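Local atomic coordinates of phosphatidylglycerophosphatase B (Bacillus subtilis, PDB entry 6FMX), a protein that removes the terminal phosphate of phosphatidylglycerophosphate to give phosphatidylglycerol, and also acts as an undecaprenyl pyrophosphate phosphatase in the cell membrane. Residues F27-F30 with L31-A35; T94-G97 with L98-L101; I182-Y186 with L187-F191. One frame throughout, in Å; residues are numbered along the deposited sequence.

The three contacts are all local ones, each made along or at an end of a helix, but they differ in surroundings. Contact 3 is fully buried where helix 166-186 ends beside the tungstate; contact 1, partly buried, occupies the second half of helix 21-36; contact 2 is a surface contact at the start of helix 96-118. Helix 192-215 is touched by side chains of all three. Their chemistry follows their place: contact 1 is hydrocarbon, set against lipid and a neighbouring helix, contact 2 combines a charged residue and a tryptophan at the membrane border, and contact 3 gathers an arginine and a histidine round an anion. Contacts 2 and 3 lie about 31 Å apart, centre to centre.

Contact 1: residues F27-F30 with L31-A35; sequences FLFF and LILAA. With OLC ((2R)-2,3-dihydroxypropyl (9Z)-octadec-9-enoate), chain C; OLC ((2R)-2,3-dihydroxypropyl (9Z)-octadec-9-enoate), chain D.
Leu33 and Phe29, one helical turn apart, lie side by side and point the same way, while two monoolein chains run along the outside of their helix. Followed outward, the Leu33 side chain changes partners atom by atom. Its CB sits over the backbone, 3.5 Å from Phe29 O, and its CG is 3.9 Å from Phe29 CZ. There the branch divides: CD1 approaches the ring obliquely, 3.5 Å from Phe29 CE2, whereas CD2 turns to the lipid and comes within 3.6 Å of C4 of the chain C monoolein. A leucine suits this place because its forked tip can serve a ring and an acyl chain at once.

The Phe29 ring is thus held between protein and lipid, with C11 of the same monoolein near its plane at the edge. Its CG is anti to the backbone N (chi1 174°), which swings the ring beside the carbonyl carbon and forward to Leu33, one turn on. Phe27 repeats the spacing with Leu31, whose CG stands over one face of the Phe27 ring, offset toward the rim; the closest atoms are Phe27 CE2 and Leu31 CD1, 3.8 Å apart. Ile32 reaches both lipids with its CD1, which lies 3.5 Å from C13 of the chain C molecule.

Backbone bonds pair the carbonyls of Phe27 to Phe30 with the N-H groups one turn on, as the apolar surroundings require, the Ala34 N to Phe30 O bond being the shortest at 2.7 Å. On the protein side, Phe30 meets the ring of Phe136 and touches Ser200 and Leu201 of helix 192-215. The arrangement is that of a transmembrane alpha-helix with i to i+4 aromatic-aliphatic pairs, one flank packed on a neighbouring helix and another coated by lipid.

Contact 2: residues T94-G97 with L98-L101; sequences TWDG and LLML. With OLC ((2R)-2,3-dihydroxypropyl (9Z)-octadec-9-enoate), chain F.
Trp95 and Leu98 set their side chains side by side, pointing the same way, as the chain enters helix 96-118. The methyl CD1 of Leu98 lies near the plane of the indole, at its edge, 3.7 Å from Trp95 CE3. With CG anti to the carbonyl carbon in both (chi1 -71° in Trp95), the indole and the isobutyl group run alongside each other where the helix begins. This is the looser side of the contact, on the surface: the other methyl of Leu98, CD2, meets C10 of a monoolein at 3.6 Å, and Leu101 CB touches C9 of the same lipid. Trp95, in the segment assigned to the cytoplasmic side just before the membrane-spanning part, is consistent with the common placing of tryptophan at the membrane interface.

The tighter side is built on Gly97 and Met100. Met100 bends at chi3 (-42°), which folds its methyl back until CE packs directly on Gly97 CA, 3.6 Å away, while its CG rests 3.3 Å from Asp96 O. Methionine suits this spot because its flexible, unbranched chain can fold on the turn and still reach helix 74-92.

An ST turn leads into the helix: the short hydroxyl side chain of Thr94 lets OG1 accept from Asp96 N at 3.0 Å. Leu98 N bonds to Trp95 O three residues back, and Met100 N to Asp96 O and Leu101 N to Gly97 O then set the four-residue spacing of the alpha-helix. The carboxylate of Asp96 is directed to helix 139-158, where an acid suits its partners: OD2 forms a salt bridge with Lys157 NZ and a hydrogen bond with His158 NE2. Phe154 of that helix also packs on Leu99 and Met100; Met100 continues onto Ile81 and Met88 of helix 74-92, and Leu99 touches Asp213 of helix 192-215.

Contact 3: residues I182-Y186 with L187-F191; sequences ISRVY and LGVHF. With WO4 (tungstate(VI)ion), chain G.
Arg184 and His190 lie side by side and point the same way, toward a bound tungstate, across the end of helix 166-186. The anion contacts come first. Arg184 NH2 donates to tungstate O1 at 2.9 Å, and its NE makes a weak bond to O4. His190 NE2 lies 2.6 Å from the tungsten, as a ligand of the metal, though its very close approach to O4 makes the exact geometry doubtful. Bends at chi2 and chi3 (-54° and -71°) curl the arginine so that its guanidinium edge meets the anion, its plane 53° from that of the imidazole. Lys115, Arg122, Ser138, Gly139 and His140 complete the grip on the tungstate, while Thr69 takes Arg184 NH1.

Van der Waals contacts come next: the Val189 methyl CG2 covers one face of the guanidinium, offset toward the rim, 3.6 Å from Arg184 NH2. Leucine suits position 187 because its apolar chain is buried between the last helical turn and Thr66 and Thr69 of helix 59-70; Leu187 CD2 is 3.9 Å from Tyr186 CD1.

Backbone bonds shape the turn. Arg184 O accepts twice, from Val189 N and from His190 N, both at 3.2 Å. Gly188, with a positive phi that favours glycine, ends the helix in a Schellman motif. One water donates to both Val185 O and His190 O, bridging helix end and loop.

A leucine in place of Arg184 would probably leave tungstate O1 and O4 without these donors and Thr69 without its guanidinium mate. His190, assigned as the nucleophile, and Arg184 both belong to phosphatase sequence motif III. With tungstate resembling phosphate, the arrangement is consistent with a site in which cationic and backbone N-H groups gather the phosphate's oxygens while the histidine faces its central atom, as in the PAP2 family.

Contact 1: residues F27-F30 with L31-A35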
loop_
_atom_site.group_PDB
_atom_site.type_symbol
_atom_site.label_atom_id
_atom_site.label_comp_id
_atom_site.label_asym_id
_atom_site.label_seq_id
_atom_site.Cartn_x
_atom_site.Cartn_y
_atom_site.Cartn_z
ATOM N N PHE A 27 -8.712 3.978 -10.412
ATOM C CA PHE A 27 -7.854 4.310 -11.545
ATOM C C PHE A 27 -8.064 5.749 -11.986
ATOM O O PHE A 27 -7.096 6.467 -12.278
ATOM C CB PHE A 27 -8.128 3.354 -12.704
ATOM C CG PHE A 27 -7.320 3.638 -13.931
ATOM C CD1 PHE A 27 -5.951 3.426 -13.941
ATOM C CD2 PHE A 27 -7.932 4.096 -15.086
ATOM C CE1 PHE A 27 -5.205 3.682 -15.076
ATOM C CE2 PHE A 27 -7.194 4.348 -16.224
ATOM C CZ PHE A 27 -5.828 4.140 -16.217
ATOM N N LEU A 28 -9.324 6.187 -12.048
ATOM C CA LEU A 28 -9.609 7.572 -12.403
ATOM C C LEU A 28 -9.101 8.527 -11.329
ATOM O O LEU A 28 -8.614 9.618 -11.640
ATOM C CB LEU A 28 -11.109 7.753 -12.622
ATOM C CG LEU A 28 -11.633 7.058 -13.883
ATOM C CD1 LEU A 28 -13.141 7.205 -14.016
ATOM C CD2 LEU A 28 -10.932 7.601 -15.112
ATOM N N PHE A 29 -9.208 8.131 -10.059
ATOM C CA PHE A 29 -8.680 8.965 -8.986
ATOM C C PHE A 29 -7.174 9.139 -9.121
ATOM O O PHE A 29 -6.644 10.225 -8.867
ATOM C CB PHE A 29 -9.020 8.363 -7.623
ATOM C CG PHE A 29 -8.394 9.095 -6.468
ATOM C CD1 PHE A 29 -8.905 10.308 -6.037
ATOM C CD2 PHE A 29 -7.283 8.578 -5.824
ATOM C CE1 PHE A 29 -8.327 10.985 -4.974
ATOM C CE2 PHE A 29 -6.705 9.251 -4.761
ATOM C CZ PHE A 29 -7.227 10.459 -4.338
ATOM N N PHE A 30 -6.463 8.080 -9.512
ATOM C CA PHE A 30 -5.017 8.198 -9.659
ATOM C C PHE A 30 -4.652 9.159 -10.784
ATOM O O PHE A 30 -3.726 9.967 -10.641
ATOM C CB PHE A 30 -4.376 6.835 -9.903
ATOM C CG PHE A 30 -2.917 6.919 -10.233
ATOM C CD1 PHE A 30 -1.974 7.045 -9.227
ATOM C CD2 PHE A 30 -2.483 6.873 -11.546
ATOM C CE1 PHE A 30 -0.629 7.134 -9.528
ATOM C CE2 PHE A 30 -1.134 6.957 -11.848
ATOM C CZ PHE A 30 -0.208 7.090 -10.838
ATOM N N LEU A 31 -5.350 9.066 -11.924
ATOM C CA LEU A 31 -5.065 9.963 -13.040
ATOM C C LEU A 31 -5.267 11.414 -12.641
ATOM O O LEU A 31 -4.456 12.284 -12.980
ATOM C CB LEU A 31 -5.953 9.630 -14.243
ATOM C CG LEU A 31 -5.830 8.262 -14.910
ATOM C CD1 LEU A 31 -6.804 8.140 -16.100
ATOM C CD2 LEU A 31 -4.400 8.041 -15.360
ATOM N N ILE A 32 -6.353 11.691 -11.925
ATOM C CA ILE A 32 -6.638 13.054 -11.507
ATOM C C ILE A 32 -5.553 13.550 -10.558
ATOM O O ILE A 32 -5.087 14.691 -10.668
ATOM C CB ILE A 32 -8.045 13.120 -10.891
ATOM C CG1 ILE A 32 -9.076 13.080 -12.021
ATOM C CG2 ILE A 32 -8.215 14.370 -10.059
ATOM C CD1 ILE A 32 -10.478 12.841 -11.553
ATOM N N LEU A 33 -5.104 12.686 -9.643
ATOM C CA LEU A 33 -4.003 13.052 -8.753
ATOM C C LEU A 33 -2.701 13.260 -9.519
ATOM O O LEU A 33 -1.954 14.208 -9.236
ATOM C CB LEU A 33 -3.811 11.978 -7.682
ATOM C CG LEU A 33 -4.343 12.268 -6.289
ATOM C CD1 LEU A 33 -3.880 11.175 -5.344
ATOM C CD2 LEU A 33 -3.835 13.624 -5.833
ATOM N N ALA A 34 -2.393 12.364 -10.461
ATOM C CA ALA A 34 -1.173 12.496 -11.251
ATOM C C ALA A 34 -1.137 13.797 -12.041
ATOM O O ALA A 34 -0.046 14.305 -12.330
ATOM C CB ALA A 34 -1.025 11.302 -12.194
ATOM N N ALA A 35 -2.297 14.342 -12.390
ATOM C CA ALA A 35 -2.370 15.669 -12.982
ATOM C C ALA A 35 -2.316 16.762 -11.925
ATOM O O ALA A 35 -1.607 17.760 -12.100
ATOM C CB ALA A 35 -3.650 15.803 -13.813
HETATM C C18 OLC C . -13.956 7.779 -6.694
HETATM C C10 OLC C . -12.455 12.578 -6.677
HETATM C C9 OLC C . -11.707 13.580 -6.266
HETATM C C17 OLC C . -14.534 8.994 -7.422
HETATM C C11 OLC C . -11.985 11.616 -7.772
HETATM C C8 OLC C . -10.321 13.808 -6.868
HETATM C C24 OLC C . -6.988 24.094 -8.242
HETATM C C16 OLC C . -14.892 8.687 -8.880
HETATM C C12 OLC C . -12.962 11.723 -8.946
HETATM C C7 OLC C . -9.537 14.801 -6.007
HETATM C C15 OLC C . -13.656 8.375 -9.725
HETATM C C13 OLC C . -12.725 10.684 -10.036
HETATM C C6 OLC C . -8.039 14.662 -6.287
HETATM C C14 OLC C . -12.493 9.317 -9.415
HETATM C C5 OLC C . -7.247 15.113 -5.064
HETATM C C4 OLC C . -6.308 16.247 -5.459
HETATM C C3 OLC C . -7.084 17.561 -5.477
HETATM C C2 OLC C . -7.141 18.070 -6.912
HETATM C C21 OLC C . -7.392 21.766 -7.497
HETATM C C1 OLC C . -7.603 19.521 -6.893
HETATM C C22 OLC C . -6.757 22.624 -8.564
HETATM O O19 OLC C . -8.464 19.859 -6.151
HETATM O O25 OLC C . -6.086 24.849 -9.006
HETATM O O23 OLC C . -5.391 22.344 -8.538
HETATM O O20 OLC C . -7.001 20.449 -7.747
HETATM C C18 OLC D . -12.661 13.721 -14.887
HETATM C C10 OLC D . -5.769 13.944 -16.847
HETATM C C9 OLC D . -4.755 13.277 -17.361
HETATM C C17 OLC D . -12.579 12.234 -14.555
HETATM C C11 OLC D . -6.393 13.501 -15.531
HETATM C C8 OLC D . -4.193 12.050 -16.646
HETATM C C24 OLC D . 4.033 20.377 -16.719
HETATM C C16 OLC D . -11.694 11.547 -15.592
HETATM C C12 OLC D . -7.900 13.351 -15.701
HETATM C C7 OLC D . -2.724 11.848 -17.013
HETATM C C15 OLC D . -10.276 12.107 -15.501
HETATM C C13 OLC D . -8.212 12.478 -16.919
HETATM C C6 OLC D . -1.856 12.731 -16.120
HETATM C C14 OLC D . -9.450 11.607 -16.687
HETATM C C5 OLC D . -0.570 13.081 -16.867
HETATM C C4 OLC D . 0.111 14.259 -16.183
HETATM C C3 OLC D . -0.284 15.555 -16.883
HETATM C C2 OLC D . 0.417 16.730 -16.211
HETATM C C21 OLC D . 3.846 17.946 -17.130
HETATM C C1 OLC D . 1.836 16.858 -16.759
HETATM C C22 OLC D . 4.258 19.270 -17.738
HETATM O O19 OLC D . 2.343 15.949 -17.325
HETATM O O25 OLC D . 5.242 21.059 -16.541
HETATM O O23 OLC D . 5.616 19.205 -18.062
HETATM O O20 OLC D . 2.550 18.052 -16.615
#

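Contact 2: residues T94-G97 with L98-L101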
loop_
_atom_site.group_PDB
_atom_site.type_symbol
_atom_site.label_atom_id
_atom_site.label_comp_id
_atom_site.label_asym_id
_atom_site.label_seq_id
_atom_site.Cartn_x
_atom_site.Cartn_y
_atom_site.Cartn_z
ATOM N N THR A 94 -3.390 -25.163 -0.995
ATOM C CA THR A 94 -3.662 -24.156 -2.009
ATOM C C THR A 94 -2.366 -23.561 -2.543
ATOM O O THR A 94 -1.356 -23.472 -1.840
ATOM C CB THR A 94 -4.541 -23.036 -1.458
ATOM O OG1 THR A 94 -4.762 -22.058 -2.486
ATOM C CG2 THR A 94 -3.865 -22.367 -0.269
ATOM N N TRP A 95 -2.407 -23.149 -3.806
ATOM C CA TRP A 95 -1.288 -22.454 -4.425
ATOM C C TRP A 95 -1.528 -20.952 -4.503
ATOM O O TRP A 95 -0.804 -20.250 -5.215
ATOM C CB TRP A 95 -1.016 -23.031 -5.818
ATOM C CG TRP A 95 -0.435 -24.413 -5.769
ATOM C CD1 TRP A 95 -1.019 -25.533 -5.245
ATOM C CD2 TRP A 95 0.854 -24.821 -6.246
ATOM N NE1 TRP A 95 -0.176 -26.612 -5.379
ATOM C CE2 TRP A 95 0.979 -26.200 -5.988
ATOM C CE3 TRP A 95 1.908 -24.153 -6.877
ATOM C CZ2 TRP A 95 2.120 -26.923 -6.330
ATOM C CZ3 TRP A 95 3.040 -24.873 -7.219
ATOM C CH2 TRP A 95 3.135 -26.244 -6.944
ATOM N N ASP A 96 -2.528 -20.448 -3.776
ATOM C CA ASP A 96 -2.894 -19.042 -3.863
ATOM C C ASP A 96 -1.753 -18.120 -3.456
ATOM O O ASP A 96 -1.767 -16.940 -3.822
ATOM C CB ASP A 96 -4.134 -18.786 -3.007
ATOM C CG ASP A 96 -5.406 -19.250 -3.682
ATOM O OD1 ASP A 96 -5.325 -19.665 -4.859
ATOM O OD2 ASP A 96 -6.476 -19.215 -3.039
ATOM N N GLY A 97 -0.755 -18.630 -2.735
ATOM C CA GLY A 97 0.424 -17.827 -2.458
ATOM C C GLY A 97 1.122 -17.358 -3.717
ATOM O O GLY A 97 1.778 -16.314 -3.718
ATOM N N LEU A 98 0.990 -18.115 -4.805
ATOM C CA LEU A 98 1.574 -17.681 -6.065
ATOM C C LEU A 98 0.839 -16.468 -6.615
ATOM O O LEU A 98 1.471 -15.548 -7.154
ATOM C CB LEU A 98 1.556 -18.826 -7.083
ATOM C CG LEU A 98 2.716 -19.822 -6.993
ATOM C CD1 LEU A 98 2.690 -20.804 -8.152
ATOM C CD2 LEU A 98 4.058 -19.105 -6.930
ATOM N N LEU A 99 -0.489 -16.446 -6.479
ATOM C CA LEU A 99 -1.262 -15.265 -6.842
ATOM C C LEU A 99 -0.830 -14.060 -6.019
ATOM O O LEU A 99 -0.732 -12.945 -6.541
ATOM C CB LEU A 99 -2.752 -15.529 -6.635
ATOM C CG LEU A 99 -3.689 -15.759 -7.815
ATOM C CD1 LEU A 99 -3.216 -16.913 -8.688
ATOM C CD2 LEU A 99 -5.094 -16.031 -7.287
ATOM N N MET A 100 -0.588 -14.266 -4.722
ATOM C CA MET A 100 -0.137 -13.167 -3.874
ATOM C C MET A 100 1.212 -12.633 -4.335
ATOM O O MET A 100 1.408 -11.414 -4.398
ATOM C CB MET A 100 -0.081 -13.621 -2.414
ATOM C CG MET A 100 -1.362 -14.274 -1.959
ATOM S SD MET A 100 -1.423 -14.659 -0.197
ATOM C CE MET A 100 0.220 -15.306 0.098
ATOM N N LEU A 101 2.152 -13.520 -4.676
ATOM C CA LEU A 101 3.450 -13.059 -5.169
ATOM C C LEU A 101 3.307 -12.322 -6.493
ATOM O O LEU A 101 3.998 -11.324 -6.738
ATOM C CB LEU A 101 4.412 -14.237 -5.331
ATOM C CG LEU A 101 5.068 -14.825 -4.080
ATOM C CD1 LEU A 101 5.942 -16.009 -4.454
ATOM C CD2 LEU A 101 5.899 -13.775 -3.379
HETATM C C10 OLC F . 5.017 -16.061 -8.581
HETATM C C9 OLC F . 5.600 -14.867 -8.513
HETATM C C11 OLC F . 4.416 -16.534 -9.883
HETATM C C8 OLC F . 5.660 -13.985 -9.736
HETATM C C24 OLC F . 12.567 -4.116 -4.190
HETATM C C12 OLC F . 2.945 -16.138 -9.937
HETATM C C7 OLC F . 6.868 -13.061 -9.639
HETATM C C6 OLC F . 7.173 -12.710 -8.187
HETATM C C5 OLC F . 7.617 -11.257 -8.058
HETATM C C4 OLC F . 8.789 -11.127 -7.093
HETATM C C3 OLC F . 8.659 -9.870 -6.240
HETATM C C2 OLC F . 9.356 -8.686 -6.901
HETATM C C21 OLC F . 11.708 -6.054 -5.495
HETATM C C1 OLC F . 9.957 -7.797 -5.838
HETATM C C22 OLC F . 11.313 -4.865 -4.625
HETATM O O19 OLC F . 9.939 -8.133 -4.665
HETATM O O25 OLC F . 13.086 -3.370 -5.297
HETATM O O23 OLC F . 10.466 -3.986 -5.373
HETATM O O20 OLC F . 10.564 -6.527 -6.203
#

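Contact 3: residues I182-Y186 with L187-F191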
loop_
_atom_site.group_PDB
_atom_site.type_symbol
_atom_site.label_atom_id
_atom_site.label_comp_id
_atom_site.label_asym_id
_atom_site.label_seq_id
_atom_site.Cartn_x
_atom_site.Cartn_y
_atom_site.Cartn_z
ATOM N N ILE A 182 0.387 7.020 6.688
ATOM C CA ILE A 182 0.585 8.140 7.611
ATOM C C ILE A 182 2.063 8.284 7.949
ATOM O O ILE A 182 2.604 9.396 8.013
ATOM C CB ILE A 182 -0.254 7.948 8.888
ATOM C CG1 ILE A 182 -1.744 8.172 8.624
ATOM C CG2 ILE A 182 0.238 8.864 10.008
ATOM C CD1 ILE A 182 -2.610 7.681 9.795
ATOM N N SER A 183 2.734 7.146 8.150
ATOM C CA SER A 183 4.137 7.143 8.552
ATOM C C SER A 183 5.039 7.731 7.474
ATOM O O SER A 183 6.038 8.373 7.800
ATOM C CB SER A 183 4.576 5.716 8.904
ATOM O OG SER A 183 4.875 4.957 7.739
ATOM N N ARG A 184 4.712 7.541 6.188
ATOM C CA ARG A 184 5.539 8.143 5.143
ATOM C C ARG A 184 5.451 9.661 5.168
ATOM O O ARG A 184 6.437 10.347 4.873
ATOM C CB ARG A 184 5.143 7.628 3.754
ATOM C CG ARG A 184 4.984 6.110 3.659
ATOM C CD ARG A 184 6.250 5.412 4.146
ATOM N NE ARG A 184 7.369 5.574 3.223
ATOM C CZ ARG A 184 8.625 5.244 3.512
ATOM N NH1 ARG A 184 8.930 4.743 4.703
ATOM N NH2 ARG A 184 9.580 5.418 2.611
ATOM N N VAL A 185 4.284 10.207 5.509
ATOM C CA VAL A 185 4.166 11.655 5.620
ATOM C C VAL A 185 4.815 12.137 6.912
ATOM O O VAL A 185 5.568 13.118 6.915
ATOM C CB VAL A 185 2.693 12.088 5.531
ATOM C CG1 VAL A 185 2.595 13.594 5.638
ATOM C CG2 VAL A 185 2.066 11.589 4.208
ATOM N N TYR A 186 4.551 11.440 8.020
ATOM C CA TYR A 186 5.192 11.751 9.298
ATOM C C TYR A 186 6.713 11.780 9.177
ATOM O O TYR A 186 7.375 12.689 9.694
ATOM C CB TYR A 186 4.768 10.722 10.358
ATOM C CG TYR A 186 5.409 10.949 11.719
ATOM C CD1 TYR A 186 6.709 10.535 11.977
ATOM C CD2 TYR A 186 4.703 11.557 12.748
ATOM C CE1 TYR A 186 7.304 10.749 13.206
ATOM C CE2 TYR A 186 5.290 11.764 13.999
ATOM C CZ TYR A 186 6.591 11.356 14.213
ATOM O OH TYR A 186 7.199 11.560 15.431
ATOM N N LEU A 187 7.288 10.757 8.553
ATOM C CA LEU A 187 8.737 10.629 8.457
ATOM C C LEU A 187 9.344 11.534 7.391
ATOM O O LEU A 187 10.561 11.480 7.174
ATOM C CB LEU A 187 9.122 9.171 8.187
ATOM C CG LEU A 187 8.764 8.178 9.296
ATOM C CD1 LEU A 187 8.883 6.741 8.814
ATOM C CD2 LEU A 187 9.647 8.416 10.532
ATOM N N GLY A 188 8.532 12.343 6.718
ATOM C CA GLY A 188 9.050 13.352 5.816
ATOM C C GLY A 188 9.691 12.843 4.544
ATOM O O GLY A 188 10.591 13.503 4.007
ATOM N N VAL A 189 9.239 11.704 4.018
ATOM C CA VAL A 189 9.784 11.170 2.774
ATOM C C VAL A 189 8.743 11.053 1.669
ATOM O O VAL A 189 9.114 10.808 0.514
ATOM C CB VAL A 189 10.485 9.813 2.997
ATOM C CG1 VAL A 189 11.786 10.029 3.755
ATOM C CG2 VAL A 189 9.586 8.860 3.750
ATOM N N HIS A 190 7.466 11.240 1.975
ATOM C CA HIS A 190 6.454 11.316 0.943
ATOM C C HIS A 190 5.530 12.476 1.257
ATOM O O HIS A 190 5.331 12.840 2.424
ATOM C CB HIS A 190 5.643 10.021 0.826
ATOM C CG HIS A 190 6.386 8.890 0.177
ATOM N ND1 HIS A 190 6.776 8.916 -1.142
ATOM C CD2 HIS A 190 6.774 7.688 0.658
ATOM C CE1 HIS A 190 7.402 7.793 -1.441
ATOM N NE2 HIS A 190 7.396 7.019 -0.371
ATOM N N PHE A 191 4.967 13.045 0.200
ATOM C CA PHE A 191 3.838 13.943 0.331
ATOM C C PHE A 191 2.558 13.131 0.495
ATOM O O PHE A 191 2.474 11.970 0.087
ATOM C CB PHE A 191 3.695 14.833 -0.903
ATOM C CG PHE A 191 4.850 15.771 -1.127
ATOM C CD1 PHE A 191 5.025 16.882 -0.317
ATOM C CD2 PHE A 191 5.732 15.564 -2.175
ATOM C CE1 PHE A 191 6.075 17.762 -0.542
ATOM C CE2 PHE A 191 6.783 16.447 -2.403
ATOM C CZ PHE A 191 6.948 17.543 -1.588
HETATM W W WO4 G . 8.777 4.916 -0.936
HETATM O O1 WO4 G . 10.058 6.246 -0.076
HETATM O O2 WO4 G . 8.288 5.483 -2.823
HETATM O O3 WO4 G . 9.728 3.126 -1.139
HETATM O O4 WO4 G . 7.109 4.871 0.178
HETATM O O HOH W 1 6.279 14.437 4.364
#